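Local coordinates for membrane lipoprotein family protein (Aeropyrum pernix, PDB 4PEV), which binds adenosine and probably serves as the solute-binding lipoprotein of an ABC transporter, delivering nucleoside to the membrane permease, at residues G167-D172 with G208-Y212; D172-I177 with K371-N375; F201-L206 with M222-Y226; M262-V266 with F277-Q281. All blocks are in the same frame, centred on the assembly; numbering follows the deposited sequence.

The four contacts belong to the lobe built round the sheet that contains strands 222-226, 248-254 and 277-282. Helix 196-214 connects interactions 1 and 3, whose centres lie 11 Å apart and which touch where Tyr205 CD1 meets Gly167 CA at 3.5 Å. Interactions 1 and 2 follow one another along helix 159-181 and share Asp172. Phe277 of interaction 4 packs against interaction 2, its CZ 3.4 Å from Trp372 CD1 and its CD2 3.8 Å from Ile173 CG2 of helix 159-181, while interaction 4 brings helix 258-271 to the other face of strand 277-282. Interaction 3 reaches the ligand: the side chain of Phe201 is about 4 Å from bound adenosine, whereas Gly280 of interaction 4 lies about 8 Å from it.

Interaction 1 (G167-D172 with G208-Y212); sequences GIIAAD and GVQYY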
loop_
_atom_site.group_PDB
_atom_site.type_symbol
_atom_site.label_atom_id
_atom_site.label_comp_id
_atom_site.label_asym_id
_atom_site.label_seq_id
_atom_site.Cartn_x
_atom_site.Cartn_y
_atom_site.Cartn_z
ATOM N N GLY C 167 -2.166 -12.199 -1.063
ATOM C CA GLY C 167 -1.692 -13.404 -0.391
ATOM C C GLY C 167 -2.007 -14.650 -1.187
ATOM O O GLY C 167 -1.149 -15.514 -1.372
ATOM N N ILE C 168 -3.243 -14.730 -1.673
ATOM C CA ILE C 168 -3.690 -15.837 -2.519
ATOM C C ILE C 168 -2.812 -15.932 -3.750
ATOM O O ILE C 168 -2.349 -17.011 -4.093
ATOM C CB ILE C 168 -5.170 -15.668 -2.941
ATOM C CG1 ILE C 168 -6.092 -16.022 -1.779
ATOM C CG2 ILE C 168 -5.537 -16.551 -4.121
ATOM C CD1 ILE C 168 -7.457 -15.395 -1.920
ATOM N N ILE C 169 -2.575 -14.799 -4.401
ATOM C CA ILE C 169 -1.774 -14.767 -5.625
ATOM C C ILE C 169 -0.336 -15.250 -5.400
ATOM O O ILE C 169 0.206 -16.025 -6.198
ATOM C CB ILE C 169 -1.703 -13.347 -6.220
ATOM C CG1 ILE C 169 -3.094 -12.847 -6.636
ATOM C CG2 ILE C 169 -0.733 -13.308 -7.409
ATOM C CD1 ILE C 169 -3.659 -13.546 -7.857
ATOM N N ALA C 170 0.278 -14.776 -4.326
ATOM C CA ALA C 170 1.670 -15.068 -4.068
ATOM C C ALA C 170 1.825 -16.519 -3.657
ATOM O O ALA C 170 2.792 -17.169 -4.011
ATOM C CB ALA C 170 2.203 -14.142 -2.991
ATOM N N ALA C 171 0.869 -17.034 -2.904
ATOM C CA ALA C 171 0.879 -18.452 -2.580
ATOM C C ALA C 171 0.805 -19.273 -3.850
ATOM O O ALA C 171 1.408 -20.336 -3.938
ATOM C CB ALA C 171 -0.282 -18.814 -1.662
ATOM N N ASP C 172 0.066 -18.772 -4.829
ATOM C CA ASP C 172 -0.149 -19.501 -6.065
ATOM C C ASP C 172 1.068 -19.456 -6.949
ATOM O O ASP C 172 1.424 -20.460 -7.563
ATOM C CB ASP C 172 -1.343 -18.936 -6.831
ATOM C CG ASP C 172 -1.598 -19.672 -8.128
ATOM O OD1 ASP C 172 -1.901 -20.900 -8.096
ATOM O OD2 ASP C 172 -1.487 -19.010 -9.186
ATOM N N GLY C 208 -4.636 -14.519 3.299
ATOM C CA GLY C 208 -4.745 -14.905 1.895
ATOM C C GLY C 208 -3.904 -16.108 1.520
ATOM O O GLY C 208 -4.296 -16.889 0.675
ATOM N N VAL C 209 -2.742 -16.257 2.144
ATOM C CA VAL C 209 -1.862 -17.399 1.869
ATOM C C VAL C 209 -2.446 -18.669 2.475
ATOM O O VAL C 209 -2.434 -19.718 1.833
ATOM C CB VAL C 209 -0.428 -17.184 2.424
ATOM C CG1 VAL C 209 0.364 -18.492 2.439
ATOM C CG2 VAL C 209 0.308 -16.115 1.624
ATOM N N GLN C 210 -2.933 -18.577 3.713
ATOM C CA GLN C 210 -3.512 -19.733 4.389
ATOM C C GLN C 210 -4.796 -20.148 3.711
ATOM O O GLN C 210 -5.101 -21.338 3.650
ATOM C CB GLN C 210 -3.802 -19.433 5.852
ATOM C CG GLN C 210 -2.575 -19.186 6.709
ATOM C CD GLN C 210 -1.709 -20.416 6.825
ATOM O OE1 GLN C 210 -1.171 -20.890 5.835
ATOM N NE2 GLN C 210 -1.569 -20.938 8.034
ATOM N N TYR C 211 -5.541 -19.169 3.204
ATOM C CA TYR C 211 -6.774 -19.430 2.481
ATOM C C TYR C 211 -6.436 -20.304 1.288
ATOM O O TYR C 211 -7.006 -21.375 1.111
ATOM C CB TYR C 211 -7.399 -18.110 2.038
ATOM C CG TYR C 211 -8.799 -18.174 1.451
ATOM C CD1 TYR C 211 -8.993 -18.398 0.091
ATOM C CD2 TYR C 211 -9.923 -17.946 2.244
ATOM C CE1 TYR C 211 -10.262 -18.422 -0.460
ATOM C CE2 TYR C 211 -11.197 -17.966 1.701
ATOM C CZ TYR C 211 -11.358 -18.203 0.347
ATOM O OH TYR C 211 -12.615 -18.234 -0.216
ATOM N N TYR C 212 -5.474 -19.852 0.494
ATOM C CA TYR C 212 -4.991 -20.603 -0.654
ATOM C C TYR C 212 -4.572 -22.005 -0.248
ATOM O O TYR C 212 -5.077 -22.967 -0.783
ATOM C CB TYR C 212 -3.820 -19.882 -1.304
ATOM C CG TYR C 212 -3.330 -20.571 -2.536
ATOM C CD1 TYR C 212 -3.951 -20.375 -3.753
ATOM C CD2 TYR C 212 -2.256 -21.442 -2.479
ATOM C CE1 TYR C 212 -3.502 -21.015 -4.889
ATOM C CE2 TYR C 212 -1.799 -22.092 -3.612
ATOM C CZ TYR C 212 -2.425 -21.874 -4.813
ATOM O OH TYR C 212 -1.960 -22.516 -5.936
#
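Two helices can come close where neither carries a side chain at the crossing, and 167-172 with 208-212 illustrate the principle. Their axes approach to 7.2 Å at a crossing angle of -56°, with Gly167 CA only 4.1 Å from Gly208 CA. A CB on either glycine would point into the other helix, and one on Gly167 would clash with Gly208 CA. The backbones also meet through a CA-H...O contact, Ile168 CA to Gly208 O at 3.4 Å.

Side chains close the interface on both sides of this glycine pair. Val209, chi1 t, brings CG2 to 3.4 Å from Gly167 O. Ile168, in the mt rotamer, extends CD1 to 3.9 Å from Tyr211 CD1. Tyr212 takes chi1 t with chi2 at 83°, which lays its ring along helix 167-172: Ala171 CB is 3.4 Å from Tyr212 CD2, and the backbone at Ala171 C and Asp172 N lies over one ring face. At the far end Tyr212 OH makes a weak hydrogen bond of 2.7 Å to OD1 of Asp172, chi1 t, whose OD1 also accepts from Ser374 OG; the same tyrosine hydroxyl bonds Asn175. The hydroxyl of Tyr211 instead pairs with Glu383.

The contact thus joins helices 159-181 and 196-214, with helix 375-389 packed against Ile168 and Tyr212 through Leu380.

Interaction 2 (D172-I177 with K371-N375); sequences DIANNI and KWISN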
loop_
_atom_site.group_PDB
_atom_site.type_symbol
_atom_site.label_atom_id
_atom_site.label_comp_id
_atom_site.label_asym_id
_atom_site.label_seq_id
_atom_site.Cartn_x
_atom_site.Cartn_y
_atom_site.Cartn_z
ATOM N N ASP C 172 0.066 -18.772 -4.829
ATOM C CA ASP C 172 -0.149 -19.501 -6.065
ATOM C C ASP C 172 1.068 -19.456 -6.949
ATOM O O ASP C 172 1.424 -20.460 -7.563
ATOM C CB ASP C 172 -1.343 -18.936 -6.831
ATOM C CG ASP C 172 -1.598 -19.672 -8.128
ATOM O OD1 ASP C 172 -1.901 -20.900 -8.096
ATOM O OD2 ASP C 172 -1.487 -19.010 -9.186
ATOM N N ILE C 173 1.703 -18.295 -7.020
ATOM C CA ILE C 173 2.913 -18.138 -7.816
ATOM C C ILE C 173 4.034 -18.968 -7.223
ATOM O O ILE C 173 4.829 -19.542 -7.953
ATOM C CB ILE C 173 3.357 -16.677 -7.884
ATOM C CG1 ILE C 173 2.343 -15.856 -8.678
ATOM C CG2 ILE C 173 4.740 -16.560 -8.514
ATOM C CD1 ILE C 173 2.625 -14.362 -8.681
ATOM N N ALA C 174 4.091 -19.041 -5.901
ATOM C CA ALA C 174 5.118 -19.817 -5.220
ATOM C C ALA C 174 4.890 -21.315 -5.416
ATOM O O ALA C 174 5.828 -22.085 -5.621
ATOM C CB ALA C 174 5.123 -19.472 -3.744
ATOM N N ASN C 175 3.632 -21.726 -5.343
ATOM C CA ASN C 175 3.243 -23.077 -5.708
ATOM C C ASN C 175 3.675 -23.461 -7.126
ATOM O O ASN C 175 4.254 -24.532 -7.337
ATOM C CB ASN C 175 1.729 -23.214 -5.594
ATOM C CG ASN C 175 1.278 -24.650 -5.494
ATOM O OD1 ASN C 175 2.029 -25.512 -5.035
ATOM N ND2 ASN C 175 0.038 -24.914 -5.902
ATOM N N ASN C 176 3.401 -22.592 -8.096
ATOM C CA ASN C 176 3.807 -22.863 -9.479
ATOM C C ASN C 176 5.315 -22.885 -9.651
ATOM O O ASN C 176 5.835 -23.665 -10.448
ATOM C CB ASN C 176 3.220 -21.846 -10.450
ATOM C CG ASN C 176 1.715 -21.792 -10.386
ATOM O OD1 ASN C 176 1.042 -22.818 -10.349
ATOM N ND2 ASN C 176 1.176 -20.588 -10.355
ATOM N N ILE C 177 6.023 -22.031 -8.921
ATOM C CA ILE C 177 7.478 -22.044 -8.993
ATOM C C ILE C 177 8.008 -23.375 -8.472
ATOM O O ILE C 177 8.929 -23.959 -9.031
ATOM C CB ILE C 177 8.105 -20.862 -8.223
ATOM C CG1 ILE C 177 7.839 -19.553 -8.981
ATOM C CG2 ILE C 177 9.614 -21.070 -8.028
ATOM C CD1 ILE C 177 8.335 -18.306 -8.269
ATOM N N LYS C 371 1.764 -17.056 -17.610
ATOM C CA LYS C 371 2.739 -18.099 -17.310
ATOM C C LYS C 371 2.779 -18.559 -15.866
ATOM O O LYS C 371 3.092 -19.722 -15.611
ATOM C CB LYS C 371 4.145 -17.640 -17.650
ATOM C CG LYS C 371 4.509 -17.709 -19.121
ATOM C CD LYS C 371 5.996 -17.426 -19.316
ATOM C CE LYS C 371 6.546 -17.984 -20.623
ATOM N NZ LYS C 371 6.295 -17.064 -21.768
ATOM N N TRP C 372 2.521 -17.655 -14.917
ATOM C CA TRP C 372 2.808 -17.942 -13.500
ATOM C C TRP C 372 1.661 -17.765 -12.520
ATOM O O TRP C 372 1.852 -17.954 -11.321
ATOM C CB TRP C 372 3.996 -17.114 -13.033
ATOM C CG TRP C 372 5.246 -17.478 -13.720
ATOM C CD1 TRP C 372 5.839 -16.798 -14.721
ATOM C CD2 TRP C 372 6.069 -18.619 -13.462
ATOM N NE1 TRP C 372 6.992 -17.431 -15.111
ATOM C CE2 TRP C 372 7.157 -18.555 -14.353
ATOM C CE3 TRP C 372 5.996 -19.682 -12.560
ATOM C CZ2 TRP C 372 8.171 -19.521 -14.381
ATOM C CZ3 TRP C 372 6.999 -20.652 -12.589
ATOM C CH2 TRP C 372 8.075 -20.562 -13.497
ATOM N N ILE C 373 0.478 -17.418 -13.003
ATOM C CA ILE C 373 -0.688 -17.367 -12.133
ATOM C C ILE C 373 -1.742 -18.308 -12.717
ATOM O O ILE C 373 -2.328 -18.021 -13.741
ATOM C CB ILE C 373 -1.235 -15.923 -11.966
ATOM C CG1 ILE C 373 -0.089 -14.931 -11.657
ATOM C CG2 ILE C 373 -2.295 -15.871 -10.864
ATOM C CD1 ILE C 373 -0.525 -13.536 -11.214
ATOM N N SER C 374 -1.964 -19.438 -12.057
ATOM C CA SER C 374 -2.954 -20.426 -12.500
ATOM C C SER C 374 -4.381 -19.873 -12.430
ATOM O O SER C 374 -4.640 -18.858 -11.759
ATOM C CB SER C 374 -2.863 -21.696 -11.637
ATOM O OG SER C 374 -3.399 -21.487 -10.330
ATOM N N ASN C 375 -5.304 -20.550 -13.117
ATOM C CA ASN C 375 -6.726 -20.178 -13.098
ATOM C C ASN C 375 -7.371 -20.406 -11.735
ATOM O O ASN C 375 -8.356 -19.757 -11.405
ATOM C CB ASN C 375 -7.491 -20.946 -14.174
ATOM C CG ASN C 375 -7.155 -20.469 -15.574
ATOM O OD1 ASN C 375 -6.771 -19.319 -15.782
ATOM N ND2 ASN C 375 -7.310 -21.350 -16.544
#
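Trp372 overlaps Ile177 with the six-membered part of its indole, Trp372 CZ3 3.9 Å from Ile177 CG1, and its CE3 lies 4.1 Å from Asn176 CB. Beside it the chain leaves helix 358-372, and the polar groups exposed by that exit are met by side chains from helix 159-181. Asn176 ND2 donates to Trp372 O at 2.9 Å. Asp172 uses both carboxylate oxygens: OD2 accepts from Ser374 N at 2.9 Å, while OD1 accepts from Ser374 OG at 2.8 Å and also receives a weak bond from Tyr212. Beside this polar group, Ile173 CG1 meets Ile373 CG1 at 4.0 Å, continuing the apolar layer toward Phe277 and Ile294.

Ile373 is the first residue to leave helical angles, and Ser374, with chi1 p, is the N-cap of helix 375-389, its OG bonded to Gly377 N. A helix-to-helix junction is therefore held by an acidic side chain from a third helix, which binds both the backbone and the hydroxyl of a serine N-cap.

Interaction 3 (F201-L206 with M222-Y226); sequences FHIGYL and MVWTY
Trp224, Met222 and His202 dominate this contact, in which an aromatic stack packs a helix onto an edge strand. Residues 201-206 are alpha-helical and 222-226 extended; their directions are nearly antiparallel, at 170°, and the axes approach to 10.2 Å. His202 CA faces Trp224 CA at 7.5 Å, and Leu206 CA faces Met222 CA at 7.1 Å.

Trp224 (chi1 t, chi2 -79°) and His202 (chi1 t, chi2 near 180°) stack face to face: the imidazole lies over the five-membered ring, centroids 3.8 Å apart and planes at 7°, while His202 CB sits 3.6 Å above the centroid of the six-membered ring in a CH-pi contact. Phe201 CB meets the ring edge, 3.8 Å from Trp224 CH2. Met222, a selenomethionine (chi1 t, chi2 -92°, between wells, chi3 m), places CG 3.5 Å from CE2 of Tyr205 (chi1 t, chi2 55°) and CE 3.6 Å from Leu206 CB; its SE lies obliquely 4.7 Å from the Tyr205 ring centroid, a Met-aromatic contact. His202 ND1 bonds Tyr404 OH, as does Tyr226 OH.

Phe201 leads its ring away to touch the bound adenosine. The pair completes the beta-alpha-beta unit 186-191, 196-214, 222-226, with helices 159-181 and 401-412 packed against helix 196-214.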
loop_
_atom_site.group_PDB
_atom_site.type_symbol
_atom_site.label_atom_id
_atom_site.label_comp_id
_atom_site.label_asym_id
_atom_site.label_seq_id
_atom_site.Cartn_x
_atom_site.Cartn_y
_atom_site.Cartn_z
ATOM N N PHE C 201 -2.151 -5.039 6.604
ATOM C CA PHE C 201 -1.505 -5.694 5.463
ATOM C C PHE C 201 -1.093 -7.091 5.883
ATOM O O PHE C 201 -1.482 -8.062 5.250
ATOM C CB PHE C 201 -0.259 -4.928 4.956
ATOM C CG PHE C 201 -0.572 -3.781 4.019
ATOM C CD1 PHE C 201 -0.965 -4.019 2.713
ATOM C CD2 PHE C 201 -0.452 -2.455 4.439
ATOM C CE1 PHE C 201 -1.236 -2.961 1.846
ATOM C CE2 PHE C 201 -0.730 -1.401 3.580
ATOM C CZ PHE C 201 -1.117 -1.652 2.282
ATOM N N HIS C 202 -0.314 -7.175 6.962
ATOM C CA HIS C 202 0.223 -8.447 7.425
ATOM C C HIS C 202 -0.899 -9.450 7.596
ATOM O O HIS C 202 -0.899 -10.499 6.957
ATOM C CB HIS C 202 0.988 -8.289 8.736
ATOM C CG HIS C 202 1.722 -9.524 9.152
ATOM N ND1 HIS C 202 2.451 -9.594 10.317
ATOM C CD2 HIS C 202 1.840 -10.740 8.564
ATOM C CE1 HIS C 202 2.998 -10.794 10.425
ATOM N NE2 HIS C 202 2.637 -11.511 9.378
ATOM N N ILE C 203 -1.868 -9.122 8.435
ATOM C CA ILE C 203 -3.009 -10.002 8.661
ATOM C C ILE C 203 -3.672 -10.446 7.363
ATOM O O ILE C 203 -4.000 -11.606 7.214
ATOM C CB ILE C 203 -4.064 -9.316 9.554
ATOM C CG1 ILE C 203 -3.587 -9.316 11.006
ATOM C CG2 ILE C 203 -5.428 -9.989 9.425
ATOM C CD1 ILE C 203 -4.407 -8.416 11.898
ATOM N N GLY C 204 -3.892 -9.526 6.441
ATOM C CA GLY C 204 -4.582 -9.864 5.203
ATOM C C GLY C 204 -3.744 -10.743 4.298
ATOM O O GLY C 204 -4.267 -11.610 3.605
ATOM N N TYR C 205 -2.438 -10.520 4.312
ATOM C CA TYR C 205 -1.528 -11.229 3.440
ATOM C C TYR C 205 -1.407 -12.673 3.892
ATOM O O TYR C 205 -1.490 -13.576 3.074
ATOM C CB TYR C 205 -0.164 -10.522 3.423
ATOM C CG TYR C 205 0.860 -11.090 2.458
ATOM C CD1 TYR C 205 0.574 -11.235 1.095
ATOM C CD2 TYR C 205 2.130 -11.461 2.900
ATOM C CE1 TYR C 205 1.518 -11.740 0.205
ATOM C CE2 TYR C 205 3.081 -11.964 2.015
ATOM C CZ TYR C 205 2.768 -12.099 0.672
ATOM O OH TYR C 205 3.711 -12.609 -0.183
ATOM N N LEU C 206 -1.211 -12.878 5.189
ATOM C CA LEU C 206 -1.161 -14.221 5.773
ATOM C C LEU C 206 -2.489 -14.938 5.623
ATOM O O LEU C 206 -2.541 -16.117 5.275
ATOM C CB LEU C 206 -0.827 -14.141 7.258
ATOM C CG LEU C 206 -0.608 -15.449 8.024
ATOM C CD1 LEU C 206 0.423 -16.372 7.383
ATOM C CD2 LEU C 206 -0.193 -15.110 9.444
HETATM N N MSE C 222 5.173 -18.350 4.603
HETATM C CA MSE C 222 5.235 -16.902 4.409
HETATM C C MSE C 222 6.122 -16.264 5.444
HETATM O O MSE C 222 6.011 -16.536 6.632
HETATM C CB MSE C 222 3.851 -16.259 4.458
HETATM C CG MSE C 222 3.861 -14.855 3.835
HETATM SE SE MSE C 222 4.208 -13.381 5.133
HETATM C CE MSE C 222 2.447 -13.376 6.024
ATOM N N VAL C 223 7.013 -15.397 4.979
ATOM C CA VAL C 223 7.971 -14.723 5.838
ATOM C C VAL C 223 7.771 -13.233 5.715
ATOM O O VAL C 223 7.894 -12.662 4.627
ATOM C CB VAL C 223 9.412 -15.065 5.448
ATOM C CG1 VAL C 223 10.407 -14.261 6.291
ATOM C CG2 VAL C 223 9.623 -16.574 5.585
ATOM N N TRP C 224 7.465 -12.613 6.844
ATOM C CA TRP C 224 7.182 -11.198 6.911
ATOM C C TRP C 224 8.262 -10.529 7.734
ATOM O O TRP C 224 8.477 -10.905 8.875
ATOM C CB TRP C 224 5.837 -11.000 7.567
ATOM C CG TRP C 224 5.452 -9.601 7.725
ATOM C CD1 TRP C 224 5.881 -8.736 8.685
ATOM C CD2 TRP C 224 4.530 -8.882 6.915
ATOM N NE1 TRP C 224 5.267 -7.521 8.532
ATOM C CE2 TRP C 224 4.434 -7.580 7.448
ATOM C CE3 TRP C 224 3.777 -9.210 5.786
ATOM C CZ2 TRP C 224 3.618 -6.597 6.888
ATOM C CZ3 TRP C 224 2.961 -8.238 5.234
ATOM C CH2 TRP C 224 2.887 -6.942 5.790
ATOM N N THR C 225 8.936 -9.543 7.149
ATOM C CA THR C 225 9.987 -8.798 7.827
ATOM C C THR C 225 9.717 -7.290 7.883
ATOM O O THR C 225 9.669 -6.605 6.843
ATOM C CB THR C 225 11.343 -9.033 7.144
ATOM O OG1 THR C 225 11.518 -10.436 6.932
ATOM C CG2 THR C 225 12.492 -8.491 8.007
ATOM N N TYR C 226 9.546 -6.779 9.103
ATOM C CA TYR C 226 9.634 -5.348 9.354
ATOM C C TYR C 226 11.092 -4.908 9.262
ATOM O O TYR C 226 11.948 -5.465 9.936
ATOM C CB TYR C 226 9.085 -5.011 10.725
ATOM C CG TYR C 226 7.590 -5.112 10.797
ATOM C CD1 TYR C 226 6.778 -4.237 10.061
ATOM C CD2 TYR C 226 6.977 -6.073 11.591
ATOM C CE1 TYR C 226 5.398 -4.314 10.125
ATOM C CE2 TYR C 226 5.604 -6.165 11.660
ATOM C CZ TYR C 226 4.812 -5.290 10.929
ATOM O OH TYR C 226 3.433 -5.393 11.007
#

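Interaction 4 (M262-V266 with F277-Q281); sequences MFNAV and FSIGQ
In a beta-alpha-beta unit the crossover helix runs back across the strands it connects, and here helix 262-266 passes strand 277-281 at 159° between their directions, axes 8.3 Å apart at closest. Phe263 CA lies opposite Ser278 CA at 6.4 Å, and Val266 CA opposite Phe277 CA at 6.6 Å.

Met262, a selenomethionine with chi1 and chi2 t and chi3 p, reaches toward the strand so that CE stands 3.9 Å from Ser278 CB. Next, Phe263 (chi1 m, chi2 -27°) turns its ring edge to the strand, with CD1 3.6 Å from Ser278 CB and CZ 4.1 Å from Gly280 CA. The carbonyl of Phe263 adds the polar link: a water donates to Phe263 O at 3.1 Å and is hydrogen-bonded to Ser278 OG at 2.9 Å. One turn after Met262, Val266 (chi1 t) points at the strand, CG2 3.2 Å from Ser278 OG and CG1 4.0 Å from Phe277 N. Ser278 (chi1 m) is thus met by all three side chains.

Phe277 and Ile279 point the other way, onto helix 159-181, while Met262 and Val266 also touch Phe251 of strand 248-254; strand 277-282 therefore lies between a helix on each face, flanked in the sheet by strands 248-254 and 293-299.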
loop_
_atom_site.group_PDB
_atom_site.type_symbol
_atom_site.label_atom_id
_atom_site.label_comp_id
_atom_site.label_asym_id
_atom_site.label_seq_id
_atom_site.Cartn_x
_atom_site.Cartn_y
_atom_site.Cartn_z
HETATM N N MSE C 262 13.963 -3.770 -2.457
HETATM C CA MSE C 262 13.460 -5.118 -2.642
HETATM C C MSE C 262 13.385 -5.454 -4.111
HETATM O O MSE C 262 13.858 -6.500 -4.525
HETATM C CB MSE C 262 12.084 -5.210 -1.997
HETATM C CG MSE C 262 11.563 -6.630 -1.945
HETATM SE SE MSE C 262 9.614 -6.543 -1.693
HETATM C CE MSE C 262 9.031 -6.059 -3.521
ATOM N N PHE C 263 12.789 -4.562 -4.903
ATOM C CA PHE C 263 12.661 -4.754 -6.343
ATOM C C PHE C 263 14.009 -5.008 -6.964
ATOM O O PHE C 263 14.151 -5.886 -7.820
ATOM C CB PHE C 263 12.102 -3.519 -7.033
ATOM C CG PHE C 263 10.649 -3.259 -6.780
ATOM C CD1 PHE C 263 9.764 -4.282 -6.479
ATOM C CD2 PHE C 263 10.149 -1.966 -6.922
ATOM C CE1 PHE C 263 8.419 -4.007 -6.275
ATOM C CE2 PHE C 263 8.807 -1.689 -6.737
ATOM C CZ PHE C 263 7.940 -2.707 -6.406
ATOM N N ASN C 264 14.997 -4.227 -6.551
ATOM C CA ASN C 264 16.326 -4.372 -7.109
ATOM C C ASN C 264 16.990 -5.678 -6.721
ATOM O O ASN C 264 17.751 -6.217 -7.491
ATOM C CB ASN C 264 17.189 -3.176 -6.753
ATOM C CG ASN C 264 16.683 -1.901 -7.392
ATOM O OD1 ASN C 264 16.141 -1.902 -8.493
ATOM N ND2 ASN C 264 16.862 -0.802 -6.697
ATOM N N ALA C 265 16.671 -6.204 -5.549
ATOM C CA ALA C 265 17.218 -7.479 -5.108
ATOM C C ALA C 265 16.684 -8.651 -5.945
ATOM O O ALA C 265 17.432 -9.600 -6.261
ATOM C CB ALA C 265 16.902 -7.693 -3.637
ATOM N N VAL C 266 15.399 -8.570 -6.297
ATOM C CA VAL C 266 14.728 -9.595 -7.101
ATOM C C VAL C 266 15.217 -9.528 -8.557
ATOM O O VAL C 266 15.288 -10.557 -9.231
ATOM C CB VAL C 266 13.174 -9.465 -7.005
ATOM C CG1 VAL C 266 12.450 -10.498 -7.864
ATOM C CG2 VAL C 266 12.719 -9.582 -5.560
ATOM N N PHE C 277 9.670 -13.301 -8.147
ATOM C CA PHE C 277 8.798 -12.214 -8.579
ATOM C C PHE C 277 8.500 -11.239 -7.452
ATOM O O PHE C 277 8.492 -11.621 -6.287
ATOM C CB PHE C 277 7.485 -12.784 -9.107
ATOM C CG PHE C 277 7.647 -13.628 -10.333
ATOM C CD1 PHE C 277 7.715 -13.044 -11.587
ATOM C CD2 PHE C 277 7.731 -15.011 -10.234
ATOM C CE1 PHE C 277 7.873 -13.828 -12.721
ATOM C CE2 PHE C 277 7.887 -15.799 -11.364
ATOM C CZ PHE C 277 7.957 -15.204 -12.606
ATOM N N SER C 278 8.252 -9.983 -7.813
ATOM C CA SER C 278 7.920 -8.956 -6.851
ATOM C C SER C 278 6.459 -8.562 -7.033
ATOM O O SER C 278 5.877 -8.757 -8.102
ATOM C CB SER C 278 8.820 -7.728 -7.039
ATOM O OG SER C 278 10.188 -8.010 -6.774
ATOM N N ILE C 279 5.878 -8.001 -5.981
ATOM C CA ILE C 279 4.514 -7.488 -6.002
ATOM C C ILE C 279 4.459 -6.041 -5.473
ATOM O O ILE C 279 4.848 -5.768 -4.334
ATOM C CB ILE C 279 3.583 -8.390 -5.174
ATOM C CG1 ILE C 279 3.718 -9.846 -5.672
ATOM C CG2 ILE C 279 2.147 -7.861 -5.223
ATOM C CD1 ILE C 279 2.789 -10.859 -5.017
ATOM N N GLY C 280 3.968 -5.128 -6.316
ATOM C CA GLY C 280 3.933 -3.703 -6.006
ATOM C C GLY C 280 2.821 -3.326 -5.057
ATOM O O GLY C 280 1.871 -4.082 -4.873
ATOM N N GLN C 281 2.942 -2.158 -4.442
ATOM C CA GLN C 281 1.897 -1.667 -3.553
ATOM C C GLN C 281 1.712 -0.162 -3.691
ATOM O O GLN C 281 2.681 0.572 -3.906
ATOM C CB GLN C 281 2.191 -2.049 -2.092
ATOM C CG GLN C 281 1.130 -1.658 -1.066
ATOM C CD GLN C 281 -0.282 -2.133 -1.413
ATOM O OE1 GLN C 281 -0.506 -3.292 -1.802
ATOM N NE2 GLN C 281 -1.252 -1.229 -1.265
HETATM O O HOH W 1 11.394 -6.573 -8.932
#